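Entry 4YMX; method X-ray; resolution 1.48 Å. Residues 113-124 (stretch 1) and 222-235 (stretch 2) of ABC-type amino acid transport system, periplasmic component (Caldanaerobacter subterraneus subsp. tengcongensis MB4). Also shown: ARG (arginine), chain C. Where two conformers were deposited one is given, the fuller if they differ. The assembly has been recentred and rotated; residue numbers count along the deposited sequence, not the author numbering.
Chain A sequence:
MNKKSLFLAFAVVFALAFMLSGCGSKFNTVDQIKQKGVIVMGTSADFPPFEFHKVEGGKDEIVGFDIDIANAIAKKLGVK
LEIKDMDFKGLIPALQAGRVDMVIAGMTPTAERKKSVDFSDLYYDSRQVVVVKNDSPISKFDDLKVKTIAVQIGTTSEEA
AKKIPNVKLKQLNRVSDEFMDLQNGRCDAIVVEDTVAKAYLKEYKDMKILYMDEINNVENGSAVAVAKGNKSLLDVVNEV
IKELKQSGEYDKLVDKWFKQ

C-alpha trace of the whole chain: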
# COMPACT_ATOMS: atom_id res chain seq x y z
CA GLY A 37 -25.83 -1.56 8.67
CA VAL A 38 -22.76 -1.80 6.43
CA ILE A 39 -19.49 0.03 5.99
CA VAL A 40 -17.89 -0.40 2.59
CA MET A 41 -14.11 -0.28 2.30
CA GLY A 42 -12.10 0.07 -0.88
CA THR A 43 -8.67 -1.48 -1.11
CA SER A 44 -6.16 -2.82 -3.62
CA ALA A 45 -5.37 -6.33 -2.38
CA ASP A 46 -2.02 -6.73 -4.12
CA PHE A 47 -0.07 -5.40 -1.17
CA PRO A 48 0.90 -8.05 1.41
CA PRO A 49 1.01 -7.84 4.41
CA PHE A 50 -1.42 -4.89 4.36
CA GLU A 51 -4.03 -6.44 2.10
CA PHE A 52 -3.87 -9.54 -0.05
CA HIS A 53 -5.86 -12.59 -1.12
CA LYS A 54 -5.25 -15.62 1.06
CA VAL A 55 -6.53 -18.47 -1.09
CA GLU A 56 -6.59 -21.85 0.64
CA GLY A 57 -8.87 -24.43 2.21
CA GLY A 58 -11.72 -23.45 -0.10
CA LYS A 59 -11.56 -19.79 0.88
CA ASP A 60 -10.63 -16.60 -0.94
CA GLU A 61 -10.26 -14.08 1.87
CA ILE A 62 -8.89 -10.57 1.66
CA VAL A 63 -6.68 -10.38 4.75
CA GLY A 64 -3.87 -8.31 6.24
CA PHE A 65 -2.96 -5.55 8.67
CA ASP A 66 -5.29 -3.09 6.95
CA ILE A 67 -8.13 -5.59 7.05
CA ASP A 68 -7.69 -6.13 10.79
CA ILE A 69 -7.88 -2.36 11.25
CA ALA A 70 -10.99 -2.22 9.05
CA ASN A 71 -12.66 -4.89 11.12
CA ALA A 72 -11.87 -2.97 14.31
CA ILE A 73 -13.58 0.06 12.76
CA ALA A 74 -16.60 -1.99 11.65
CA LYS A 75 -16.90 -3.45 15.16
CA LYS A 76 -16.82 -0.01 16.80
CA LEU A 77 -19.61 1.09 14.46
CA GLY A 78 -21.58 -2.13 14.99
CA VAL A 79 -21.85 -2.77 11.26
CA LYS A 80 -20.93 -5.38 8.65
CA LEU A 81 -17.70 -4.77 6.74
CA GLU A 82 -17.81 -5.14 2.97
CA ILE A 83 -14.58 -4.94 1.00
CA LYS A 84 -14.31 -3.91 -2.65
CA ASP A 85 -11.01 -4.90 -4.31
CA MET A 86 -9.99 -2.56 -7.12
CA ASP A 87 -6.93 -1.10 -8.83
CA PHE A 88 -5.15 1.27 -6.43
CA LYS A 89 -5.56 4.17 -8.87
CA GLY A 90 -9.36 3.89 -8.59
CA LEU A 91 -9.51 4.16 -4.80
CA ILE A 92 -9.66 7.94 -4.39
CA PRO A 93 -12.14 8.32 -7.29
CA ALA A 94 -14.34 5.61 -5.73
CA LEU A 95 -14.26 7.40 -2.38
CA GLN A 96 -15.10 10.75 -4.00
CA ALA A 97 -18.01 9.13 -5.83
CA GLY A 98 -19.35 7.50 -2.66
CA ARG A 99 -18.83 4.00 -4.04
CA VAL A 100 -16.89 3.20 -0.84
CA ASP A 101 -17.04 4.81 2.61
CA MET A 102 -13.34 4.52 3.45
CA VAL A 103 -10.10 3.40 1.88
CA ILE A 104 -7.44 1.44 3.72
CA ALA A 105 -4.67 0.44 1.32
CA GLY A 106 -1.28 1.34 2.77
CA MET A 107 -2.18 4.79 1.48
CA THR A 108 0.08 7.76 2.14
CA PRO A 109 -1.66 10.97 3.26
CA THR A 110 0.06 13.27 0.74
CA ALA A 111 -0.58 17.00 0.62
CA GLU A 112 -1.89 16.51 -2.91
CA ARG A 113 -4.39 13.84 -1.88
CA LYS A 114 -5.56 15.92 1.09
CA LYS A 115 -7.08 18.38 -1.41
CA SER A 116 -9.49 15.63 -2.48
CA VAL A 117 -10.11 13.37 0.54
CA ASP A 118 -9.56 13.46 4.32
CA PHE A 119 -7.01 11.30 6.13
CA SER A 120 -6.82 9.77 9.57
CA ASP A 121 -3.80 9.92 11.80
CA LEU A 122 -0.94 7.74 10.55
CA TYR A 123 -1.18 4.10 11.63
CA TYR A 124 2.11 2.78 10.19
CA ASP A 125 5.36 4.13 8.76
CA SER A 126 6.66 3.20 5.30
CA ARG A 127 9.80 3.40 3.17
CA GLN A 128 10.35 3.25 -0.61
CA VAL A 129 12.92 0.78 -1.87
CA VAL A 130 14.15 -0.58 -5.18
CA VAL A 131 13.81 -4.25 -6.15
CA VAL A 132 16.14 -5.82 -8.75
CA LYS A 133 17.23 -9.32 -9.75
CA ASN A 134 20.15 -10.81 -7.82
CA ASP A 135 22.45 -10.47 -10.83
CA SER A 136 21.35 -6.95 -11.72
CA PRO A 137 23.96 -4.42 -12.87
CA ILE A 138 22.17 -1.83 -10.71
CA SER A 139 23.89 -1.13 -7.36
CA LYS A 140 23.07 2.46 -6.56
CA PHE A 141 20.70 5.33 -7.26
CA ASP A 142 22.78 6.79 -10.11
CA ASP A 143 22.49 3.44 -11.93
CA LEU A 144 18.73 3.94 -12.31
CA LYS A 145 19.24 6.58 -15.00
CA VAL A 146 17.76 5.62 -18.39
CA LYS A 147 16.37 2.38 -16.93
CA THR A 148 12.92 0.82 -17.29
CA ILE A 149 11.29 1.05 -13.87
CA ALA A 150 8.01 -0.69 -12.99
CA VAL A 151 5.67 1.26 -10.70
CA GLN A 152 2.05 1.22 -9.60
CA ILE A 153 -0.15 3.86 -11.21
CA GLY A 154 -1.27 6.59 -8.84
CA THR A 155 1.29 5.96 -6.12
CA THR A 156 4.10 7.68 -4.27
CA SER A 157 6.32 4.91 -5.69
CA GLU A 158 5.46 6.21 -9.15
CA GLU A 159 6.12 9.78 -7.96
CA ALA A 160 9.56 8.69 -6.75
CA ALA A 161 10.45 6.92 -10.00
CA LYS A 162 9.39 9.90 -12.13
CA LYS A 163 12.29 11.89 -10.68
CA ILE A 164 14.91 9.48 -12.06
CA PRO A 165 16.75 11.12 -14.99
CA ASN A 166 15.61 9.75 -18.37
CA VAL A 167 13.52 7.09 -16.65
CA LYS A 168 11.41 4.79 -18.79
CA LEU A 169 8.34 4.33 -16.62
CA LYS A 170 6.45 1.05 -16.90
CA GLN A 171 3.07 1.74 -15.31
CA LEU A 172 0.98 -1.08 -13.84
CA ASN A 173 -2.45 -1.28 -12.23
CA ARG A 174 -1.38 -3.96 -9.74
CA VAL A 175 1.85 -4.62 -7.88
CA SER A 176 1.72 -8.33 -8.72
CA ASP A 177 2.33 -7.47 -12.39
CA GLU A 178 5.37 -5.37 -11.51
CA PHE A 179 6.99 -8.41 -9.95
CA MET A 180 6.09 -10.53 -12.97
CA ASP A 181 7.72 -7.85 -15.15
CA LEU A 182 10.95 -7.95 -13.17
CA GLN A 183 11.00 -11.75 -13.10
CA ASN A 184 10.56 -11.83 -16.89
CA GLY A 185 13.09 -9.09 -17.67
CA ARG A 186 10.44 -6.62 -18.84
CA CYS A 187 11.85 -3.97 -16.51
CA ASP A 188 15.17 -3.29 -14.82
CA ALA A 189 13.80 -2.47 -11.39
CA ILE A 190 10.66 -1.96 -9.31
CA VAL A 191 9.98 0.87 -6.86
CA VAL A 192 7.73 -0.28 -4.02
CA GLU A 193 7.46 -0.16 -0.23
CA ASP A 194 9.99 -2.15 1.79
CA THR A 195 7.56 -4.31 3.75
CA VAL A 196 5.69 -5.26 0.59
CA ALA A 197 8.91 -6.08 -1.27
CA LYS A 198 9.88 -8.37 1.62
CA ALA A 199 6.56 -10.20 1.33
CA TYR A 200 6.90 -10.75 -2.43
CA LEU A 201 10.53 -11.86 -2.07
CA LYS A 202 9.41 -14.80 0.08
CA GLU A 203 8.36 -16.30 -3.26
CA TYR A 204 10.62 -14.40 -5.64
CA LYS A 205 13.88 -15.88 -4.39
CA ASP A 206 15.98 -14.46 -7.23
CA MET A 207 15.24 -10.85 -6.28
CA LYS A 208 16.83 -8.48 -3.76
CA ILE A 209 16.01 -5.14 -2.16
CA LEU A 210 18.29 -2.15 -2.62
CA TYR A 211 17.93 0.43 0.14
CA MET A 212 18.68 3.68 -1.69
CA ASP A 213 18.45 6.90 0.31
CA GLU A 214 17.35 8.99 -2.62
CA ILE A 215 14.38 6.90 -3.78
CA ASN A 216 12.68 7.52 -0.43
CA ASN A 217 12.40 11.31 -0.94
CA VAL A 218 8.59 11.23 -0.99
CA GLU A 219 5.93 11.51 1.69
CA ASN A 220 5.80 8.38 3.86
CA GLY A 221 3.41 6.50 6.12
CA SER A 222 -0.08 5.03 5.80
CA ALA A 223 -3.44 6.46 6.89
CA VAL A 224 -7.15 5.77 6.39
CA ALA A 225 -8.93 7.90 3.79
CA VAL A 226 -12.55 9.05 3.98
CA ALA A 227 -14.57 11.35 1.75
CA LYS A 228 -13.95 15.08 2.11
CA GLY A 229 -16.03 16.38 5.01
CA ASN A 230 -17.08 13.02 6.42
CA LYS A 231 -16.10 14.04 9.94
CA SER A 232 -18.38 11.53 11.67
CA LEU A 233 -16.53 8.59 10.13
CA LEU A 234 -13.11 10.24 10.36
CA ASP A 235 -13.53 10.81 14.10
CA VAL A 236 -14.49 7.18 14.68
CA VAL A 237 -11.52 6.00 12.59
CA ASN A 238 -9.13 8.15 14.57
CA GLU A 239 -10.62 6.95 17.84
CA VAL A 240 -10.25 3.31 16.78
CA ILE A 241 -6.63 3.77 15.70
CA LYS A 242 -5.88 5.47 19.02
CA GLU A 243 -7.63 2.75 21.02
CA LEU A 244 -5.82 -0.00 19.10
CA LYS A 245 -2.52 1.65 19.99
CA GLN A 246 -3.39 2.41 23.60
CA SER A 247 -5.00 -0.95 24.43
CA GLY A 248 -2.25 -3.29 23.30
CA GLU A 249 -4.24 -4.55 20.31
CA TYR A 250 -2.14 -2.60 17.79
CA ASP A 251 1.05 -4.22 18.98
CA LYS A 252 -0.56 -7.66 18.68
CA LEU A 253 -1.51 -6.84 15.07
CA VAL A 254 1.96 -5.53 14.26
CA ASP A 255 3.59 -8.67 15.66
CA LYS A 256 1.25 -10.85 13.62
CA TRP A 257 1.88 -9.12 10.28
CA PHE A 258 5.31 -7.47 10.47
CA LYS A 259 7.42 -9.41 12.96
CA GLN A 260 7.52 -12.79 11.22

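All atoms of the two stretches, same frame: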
# COMPACT_ATOMS: atom_id res chain seq x y z
N ARG A 113 -3.18 14.61 -2.12
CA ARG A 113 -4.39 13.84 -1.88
C ARG A 113 -5.34 14.50 -0.89
O ARG A 113 -6.55 14.35 -1.00
CB ARG A 113 -4.04 12.43 -1.42
CG ARG A 113 -3.46 11.56 -2.51
CD ARG A 113 -2.83 10.34 -1.92
NE ARG A 113 -2.28 9.48 -2.96
CZ ARG A 113 -1.48 8.44 -2.72
NH1 ARG A 113 -1.14 8.14 -1.48
NH2 ARG A 113 -1.04 7.70 -3.73
N LYS A 114 -4.77 15.22 0.08
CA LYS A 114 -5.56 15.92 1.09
C LYS A 114 -6.48 16.99 0.49
O LYS A 114 -7.45 17.41 1.14
CB LYS A 114 -4.65 16.54 2.15
CG LYS A 114 -4.06 15.54 3.12
CD LYS A 114 -3.07 16.22 4.06
CE LYS A 114 -2.54 15.26 5.10
NZ LYS A 114 -1.55 15.93 6.00
N LYS A 115 -6.20 17.42 -0.73
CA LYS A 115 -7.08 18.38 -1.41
C LYS A 115 -8.39 17.71 -1.79
O LYS A 115 -9.41 18.38 -1.95
CB LYS A 115 -6.42 18.94 -2.67
CG LYS A 115 -5.08 19.62 -2.44
CD LYS A 115 -4.47 20.06 -3.77
CE LYS A 115 -3.32 21.02 -3.56
NZ LYS A 115 -2.71 21.42 -4.86
N SER A 116 -8.36 16.38 -1.93
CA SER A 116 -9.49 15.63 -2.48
C SER A 116 -10.25 14.81 -1.44
O SER A 116 -11.48 14.69 -1.51
CB SER A 116 -9.02 14.71 -3.61
OG SER A 116 -8.50 15.47 -4.69
N VAL A 117 -9.52 14.21 -0.50
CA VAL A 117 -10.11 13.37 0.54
C VAL A 117 -9.50 13.73 1.90
O VAL A 117 -8.53 14.48 1.97
CB VAL A 117 -9.91 11.86 0.25
CG1 VAL A 117 -10.56 11.47 -1.08
CG2 VAL A 117 -8.42 11.50 0.27
N ASP A 118 -10.09 13.22 2.98
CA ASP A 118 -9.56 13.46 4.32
C ASP A 118 -8.86 12.21 4.85
O ASP A 118 -9.31 11.09 4.60
CB ASP A 118 -10.68 13.87 5.28
CG ASP A 118 -11.22 15.25 5.01
OD1 ASP A 118 -10.50 16.08 4.42
OD2 ASP A 118 -12.37 15.52 5.40
N PHE A 119 -7.78 12.41 5.59
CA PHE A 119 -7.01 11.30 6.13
C PHE A 119 -7.01 11.24 7.64
O PHE A 119 -6.99 12.27 8.33
CB PHE A 119 -5.56 11.34 5.64
CG PHE A 119 -5.40 10.97 4.20
CD1 PHE A 119 -5.25 9.64 3.83
CD2 PHE A 119 -5.40 11.94 3.22
CE1 PHE A 119 -5.10 9.29 2.49
CE2 PHE A 119 -5.25 11.60 1.88
CZ PHE A 119 -5.10 10.27 1.52
N SER A 120 -7.01 10.02 8.15
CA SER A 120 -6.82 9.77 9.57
C SER A 120 -5.39 10.06 9.99
O SER A 120 -4.52 10.35 9.16
CB SER A 120 -7.13 8.31 9.87
OG SER A 120 -6.07 7.48 9.39
N ASP A 121 -5.15 9.96 11.28
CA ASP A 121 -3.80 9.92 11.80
C ASP A 121 -3.06 8.75 11.16
O ASP A 121 -3.68 7.76 10.74
CB ASP A 121 -3.82 9.73 13.32
CG ASP A 121 -4.44 10.91 14.04
OD1 ASP A 121 -4.14 12.06 13.67
OD2 ASP A 121 -5.20 10.68 15.01
N LEU A 122 -1.74 8.85 11.06
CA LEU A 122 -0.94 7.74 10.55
C LEU A 122 -1.08 6.52 11.45
O LEU A 122 -1.16 6.64 12.69
CB LEU A 122 0.54 8.12 10.46
CG LEU A 122 0.94 9.18 9.44
CD1 LEU A 122 2.37 9.60 9.69
CD2 LEU A 122 0.79 8.64 8.04
N TYR A 123 -1.13 5.33 10.85
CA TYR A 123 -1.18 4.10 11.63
C TYR A 123 0.01 3.17 11.38
O TYR A 123 0.15 2.13 12.03
CB TYR A 123 -2.51 3.35 11.42
CG TYR A 123 -2.71 2.85 10.01
CD1 TYR A 123 -2.08 1.69 9.56
CD2 TYR A 123 -3.51 3.54 9.11
CE1 TYR A 123 -2.25 1.24 8.27
CE2 TYR A 123 -3.69 3.09 7.81
CZ TYR A 123 -3.05 1.94 7.40
OH TYR A 123 -3.21 1.48 6.11
N TYR A 124 0.87 3.52 10.42
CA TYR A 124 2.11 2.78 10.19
C TYR A 124 3.07 3.61 9.36
O TYR A 124 2.64 4.43 8.55
CB TYR A 124 1.82 1.43 9.52
CG TYR A 124 2.84 0.36 9.89
CD1 TYR A 124 2.96 -0.06 11.21
CD2 TYR A 124 3.66 -0.21 8.94
CE1 TYR A 124 3.89 -1.03 11.57
CE2 TYR A 124 4.61 -1.17 9.29
CZ TYR A 124 4.70 -1.58 10.61
OH TYR A 124 5.63 -2.54 10.98
N SER A 222 1.25 5.44 6.25
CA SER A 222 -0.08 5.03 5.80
C SER A 222 -1.17 5.55 6.73
O SER A 222 -0.99 5.61 7.95
CB SER A 222 -0.16 3.52 5.69
OG SER A 222 0.82 3.05 4.78
N ALA A 223 -2.30 5.94 6.14
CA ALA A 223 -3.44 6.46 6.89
C ALA A 223 -4.73 6.02 6.22
O ALA A 223 -4.71 5.62 5.06
CB ALA A 223 -3.38 7.98 6.99
N VAL A 224 -5.84 6.09 6.95
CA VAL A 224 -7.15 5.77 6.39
C VAL A 224 -7.71 7.00 5.69
O VAL A 224 -7.61 8.11 6.21
CB VAL A 224 -8.13 5.31 7.49
CG1 VAL A 224 -9.52 5.08 6.92
CG2 VAL A 224 -7.62 4.05 8.17
N ALA A 225 -8.27 6.80 4.50
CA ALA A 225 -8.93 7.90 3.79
C ALA A 225 -10.45 7.79 3.85
O ALA A 225 -11.03 6.70 3.77
CB ALA A 225 -8.48 7.97 2.34
N VAL A 226 -11.09 8.94 4.08
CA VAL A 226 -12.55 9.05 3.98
C VAL A 226 -12.89 10.21 3.06
O VAL A 226 -12.03 11.04 2.74
CB VAL A 226 -13.26 9.24 5.35
CG1 VAL A 226 -12.95 8.08 6.29
CG2 VAL A 226 -12.87 10.58 5.99
N ALA A 227 -14.14 10.27 2.63
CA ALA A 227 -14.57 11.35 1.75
C ALA A 227 -14.40 12.71 2.43
O ALA A 227 -14.52 12.83 3.65
CB ALA A 227 -16.00 11.16 1.32
N LYS A 228 -14.10 13.72 1.62
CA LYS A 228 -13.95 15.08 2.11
C LYS A 228 -15.18 15.51 2.91
O LYS A 228 -16.31 15.46 2.41
CB LYS A 228 -13.75 16.03 0.94
CG LYS A 228 -13.54 17.48 1.35
CD LYS A 228 -12.25 17.66 2.13
CE LYS A 228 -11.02 17.55 1.24
NZ LYS A 228 -9.88 18.31 1.82
N GLY A 229 -14.96 15.91 4.15
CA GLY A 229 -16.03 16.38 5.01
C GLY A 229 -16.78 15.33 5.81
O GLY A 229 -17.67 15.68 6.60
N ASN A 230 -16.44 14.06 5.63
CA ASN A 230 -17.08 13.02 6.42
C ASN A 230 -16.43 12.93 7.80
O ASN A 230 -15.68 12.00 8.11
CB ASN A 230 -17.01 11.68 5.70
CG ASN A 230 -17.85 10.61 6.37
OD1 ASN A 230 -18.38 10.80 7.46
ND2 ASN A 230 -17.96 9.45 5.72
N LYS A 231 -16.71 13.94 8.62
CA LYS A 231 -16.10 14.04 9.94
C LYS A 231 -16.57 12.95 10.88
O LYS A 231 -15.79 12.47 11.70
CB LYS A 231 -16.40 15.41 10.56
CG LYS A 231 -15.80 15.58 11.95
CD LYS A 231 -16.39 16.78 12.68
CE LYS A 231 -15.85 18.08 12.14
NZ LYS A 231 -14.37 18.13 12.20
N SER A 232 -17.84 12.56 10.78
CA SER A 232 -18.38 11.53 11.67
C SER A 232 -17.56 10.25 11.56
O SER A 232 -17.14 9.69 12.57
CB SER A 232 -19.84 11.25 11.34
OG SER A 232 -20.39 10.32 12.25
N LEU A 233 -17.30 9.81 10.33
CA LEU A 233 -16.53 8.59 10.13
C LEU A 233 -15.06 8.80 10.47
O LEU A 233 -14.44 7.93 11.09
CB LEU A 233 -16.68 8.07 8.70
CG LEU A 233 -15.90 6.78 8.43
CD1 LEU A 233 -16.29 5.69 9.43
CD2 LEU A 233 -16.16 6.32 6.99
N LEU A 234 -14.50 9.94 10.07
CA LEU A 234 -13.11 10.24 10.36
C LEU A 234 -12.83 10.21 11.86
O LEU A 234 -11.82 9.65 12.29
CB LEU A 234 -12.71 11.60 9.78
CG LEU A 234 -11.23 11.96 9.97
CD1 LEU A 234 -10.35 10.91 9.31
CD2 LEU A 234 -10.96 13.35 9.39
N ASP A 235 -13.73 10.77 12.65
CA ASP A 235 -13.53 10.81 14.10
C ASP A 235 -13.53 9.41 14.69
O ASP A 235 -12.70 9.10 15.55
CB ASP A 235 -14.58 11.70 14.78
CG ASP A 235 -14.30 13.18 14.61
OD1 ASP A 235 -13.19 13.55 14.18
OD2 ASP A 235 -15.21 13.98 14.91
N ARG C . 1.99 4.00 -0.10
CA ARG C . 1.91 4.19 -1.58
C ARG C . 0.89 5.26 -1.93
O ARG C . 0.15 5.73 -1.06
CB ARG C . 1.56 2.88 -2.26
CG ARG C . 0.29 2.23 -1.74
CD ARG C . -0.17 1.08 -2.63
NE ARG C . -1.17 0.27 -1.96
CZ ARG C . -1.75 -0.80 -2.49
NH1 ARG C . -1.44 -1.20 -3.71
NH2 ARG C . -2.65 -1.47 -1.79
OXT ARG C . 0.78 5.66 -3.08
O HOH W 1 -13.93 13.14 -1.17
O HOH W 2 -4.34 3.14 4.09

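The strand through Asp 118 and Phe 119 runs antiparallel to the strand through Ala 225 and Val 226, their N-to-C directions 147° apart and their axes 4.5 Å apart at closest approach. The regular core is the reciprocal pair of Asp 118 and Val 226: Asp 118 N donates to Val 226 O (2.9 Å, 159°) and Val 226 N to Asp 118 O (2.8 Å, 169°). Ser 120 N then reaches Val 224 O at 2.8 Å, but the return bond goes to a side chain: Val 224 N donates to Ser 120 OG (2.8 Å, 157°). With chi1 at 74° (p), Ser 120 OG also donates to Asp 121 O at 2.8 Å. Farther along, Tyr 123 N bonds Ser 222 O and Ser 222 N bonds Tyr 124 O, both at 2.9 Å.

Polar side chains secure the other end. Asp 118 OD2 accepts from Gly 229 N (2.9 Å, 168°), anchoring the type II turn of Ala 227 to Asn 230, where the positive phi of Gly 229 (87°) suits a residue without CB. Asp 118 OD1 forms a salt bridge with Lys 228 NZ at 3.5 Å, and Lys 228 NZ also donates to Lys 114 O at 2.7 Å. Water 1 joins Ser 116 O to Lys 228 N, at 2.9 Å from each.

Phe 119 and Ala 225 share a sheet face, with Phe 119 CE1 3.6 Å from Ala 225 CB; Phe 119 CD1 lies 4.0 Å from Ala 223 CB. Tyr 123 CE2 approaches Val 224 CG2 at 4.1 Å, while water 2 links Tyr 123 OH (2.8 Å) to Ala 223 O (2.7 Å). From the following helix, Leu 234 CD1 packs 3.7 Å from Phe 119 C. The two stretches bury 879 Å² between them, both sides summed.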